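Local atomic coordinates of thiosulfate sulfurtransferase YnjE (Escherichia coli, PDB entry 2WLR), a protein that catalyses the transfer of sulfur from thiosulfate to cyanide, giving thiocyanate and sulfite, and is built from rhodanese domains. Residues A[193-198]-A[224-229]. Sequence-based numbering, arbitrary orientation.
Sequences AMLAKH and LYAGVK
Leu195 faces Ala226 and Val228 where the C-terminal ends of two helices meet, with 9.1 Å between the CA atoms of Leu195 and Ala226. Segment 193-198 holds the last turn of helix 188-197 and His198, the first residue beyond it; backbone hydrogen bonds run from Lys197 N to Ala193 O (3.0 Å) and from His198 N to Met194 O (3.1 Å). Helix 213-226 stops at Ala226; Gly227 follows with a positive phi of 131°, a backbone shape that would press a side chain against the carbonyl oxygen of Ala226, and the chain then extends through Val228. No hydrogen bond joins the segments.

The contact is apolar and is made with one residue of the first helix. Leu195 points toward the second segment, and its two methyls meet different partners. CD1 meets the CB of Ala226 at 4.0 Å, while CD2 touches CG2 of Val228 at 3.8 Å, the side chains of Leu195 and Val228 crossing at a slant. The leucine thus spans the end of helix 213-226, with CD1 on its last residue and CD2 on the chain just past Gly227. In Val228, CG1 lies anti to the backbone N (chi1 -176°), which leaves CG2 as the methyl turned to Leu195. All three residues are buried, although only 98 Å² is covered in total.

Around this contact, Met194, a selenomethionine, and Val228 both rest on Met223 of helix 213-226, and Leu195 also touches Phe262. Both helices belong to the second rhodanese domain, away from the active-site cysteine. Strand 205-209, helix 213-226 and the adjacent parallel strand 231-234 form a beta-alpha-beta crossover, so Leu195 packs on the C-terminal end of the crossover helix and on the connection leading into strand 231-234.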
loop_
_atom_site.group_PDB
_atom_site.type_symbol
_atom_site.label_atom_id
_atom_site.label_comp_id
_atom_site.label_asym_id
_atom_site.label_seq_id
_atom_site.Cartn_x
_atom_site.Cartn_y
_atom_site.Cartn_z
ATOM N N ALA A 193 22.331 0.682 15.074
ATOM C CA ALA A 193 22.081 1.324 16.355
ATOM C C ALA A 193 20.591 1.579 16.553
ATOM O O ALA A 193 20.051 1.409 17.641
ATOM C CB ALA A 193 22.888 2.640 16.456
HETATM N N MSE A 194 19.934 2.029 15.498
HETATM C CA MSE A 194 18.513 2.345 15.573
HETATM C C MSE A 194 17.692 1.098 15.914
HETATM O O MSE A 194 16.804 1.125 16.759
HETATM C CB MSE A 194 18.088 2.960 14.220
HETATM C CG MSE A 194 16.578 3.320 14.081
HETATM SE SE MSE A 194 15.466 1.802 13.561
HETATM C CE MSE A 194 16.102 1.455 11.742
ATOM N N LEU A 195 18.037 -0.006 15.258
ATOM C CA LEU A 195 17.324 -1.271 15.436
ATOM C C LEU A 195 17.488 -1.735 16.892
ATOM O O LEU A 195 16.500 -2.114 17.557
ATOM C CB LEU A 195 17.767 -2.329 14.431
ATOM C CG LEU A 195 17.385 -2.055 12.966
ATOM C CD1 LEU A 195 18.259 -2.807 12.010
ATOM C CD2 LEU A 195 15.896 -2.436 12.739
ATOM N N ALA A 196 18.724 -1.682 17.383
ATOM C CA ALA A 196 18.991 -2.066 18.776
ATOM C C ALA A 196 18.185 -1.246 19.757
ATOM O O ALA A 196 17.526 -1.789 20.663
ATOM C CB ALA A 196 20.480 -1.937 19.093
ATOM N N LYS A 197 18.182 0.063 19.571
ATOM C CA LYS A 197 17.510 1.012 20.466
ATOM C C LYS A 197 16.004 0.777 20.540
ATOM O O LYS A 197 15.398 0.895 21.587
ATOM C CB LYS A 197 17.804 2.430 19.965
ATOM C CG LYS A 197 17.347 3.641 20.742
ATOM C CD LYS A 197 17.218 4.905 19.780
ATOM C CE LYS A 197 18.357 5.080 18.719
ATOM N NZ LYS A 197 17.946 5.638 17.325
ATOM N N HIS A 198 15.398 0.416 19.416
ATOM C CA HIS A 198 13.973 0.100 19.379
ATOM C C HIS A 198 13.656 -1.389 19.607
ATOM O O HIS A 198 12.507 -1.812 19.444
ATOM C CB HIS A 198 13.365 0.607 18.069
ATOM C CG HIS A 198 13.401 2.091 17.959
ATOM N ND1 HIS A 198 12.450 2.904 18.536
ATOM C CD2 HIS A 198 14.326 2.912 17.415
ATOM C CE1 HIS A 198 12.762 4.167 18.307
ATOM N NE2 HIS A 198 13.907 4.201 17.636
ATOM N N LEU A 224 13.567 -3.668 5.925
ATOM C CA LEU A 224 13.649 -4.882 5.097
ATOM C C LEU A 224 15.051 -4.973 4.468
ATOM O O LEU A 224 15.664 -6.028 4.447
ATOM C CB LEU A 224 12.572 -4.902 4.016
ATOM C CG LEU A 224 11.184 -5.229 4.539
ATOM C CD1 LEU A 224 10.162 -4.851 3.460
ATOM C CD2 LEU A 224 11.009 -6.692 4.916
ATOM N N TYR A 225 15.552 -3.854 3.960
ATOM C CA TYR A 225 16.913 -3.775 3.477
ATOM C C TYR A 225 17.903 -4.256 4.543
ATOM O O TYR A 225 18.810 -5.058 4.250
ATOM C CB TYR A 225 17.223 -2.323 3.064
ATOM C CG TYR A 225 18.671 -1.966 3.026
ATOM C CD1 TYR A 225 19.428 -2.207 1.903
ATOM C CD2 TYR A 225 19.273 -1.370 4.120
ATOM C CE1 TYR A 225 20.795 -1.880 1.867
ATOM C CE2 TYR A 225 20.624 -1.062 4.110
ATOM C CZ TYR A 225 21.374 -1.306 2.974
ATOM O OH TYR A 225 22.734 -0.981 2.988
ATOM N N ALA A 226 17.759 -3.753 5.765
ATOM C CA ALA A 226 18.683 -4.068 6.845
ATOM C C ALA A 226 18.704 -5.557 7.160
ATOM O O ALA A 226 19.742 -6.118 7.457
ATOM C CB ALA A 226 18.340 -3.282 8.060
ATOM N N GLY A 227 17.531 -6.159 7.128
ATOM C CA GLY A 227 17.374 -7.584 7.371
ATOM C C GLY A 227 16.302 -7.980 8.349
ATOM O O GLY A 227 16.290 -9.132 8.763
ATOM N N VAL A 228 15.389 -7.091 8.727
ATOM C CA VAL A 228 14.199 -7.500 9.498
ATOM C C VAL A 228 13.331 -8.355 8.559
ATOM O O VAL A 228 12.940 -7.902 7.500
ATOM C CB VAL A 228 13.398 -6.309 10.077
ATOM C CG1 VAL A 228 12.235 -6.814 10.956
ATOM C CG2 VAL A 228 14.283 -5.367 10.887
ATOM N N LYS A 229 13.081 -9.613 8.917
ATOM C CA LYS A 229 12.453 -10.550 8.009
ATOM C C LYS A 229 10.974 -10.243 7.795
ATOM O O LYS A 229 10.489 -10.299 6.656
ATOM C CB LYS A 229 12.634 -11.980 8.514
ATOM C CG LYS A 229 14.080 -12.448 8.560
ATOM C CD LYS A 229 14.239 -13.906 9.029
ATOM C CE LYS A 229 15.553 -14.510 8.522
ATOM N NZ LYS A 229 15.577 -14.680 7.024
#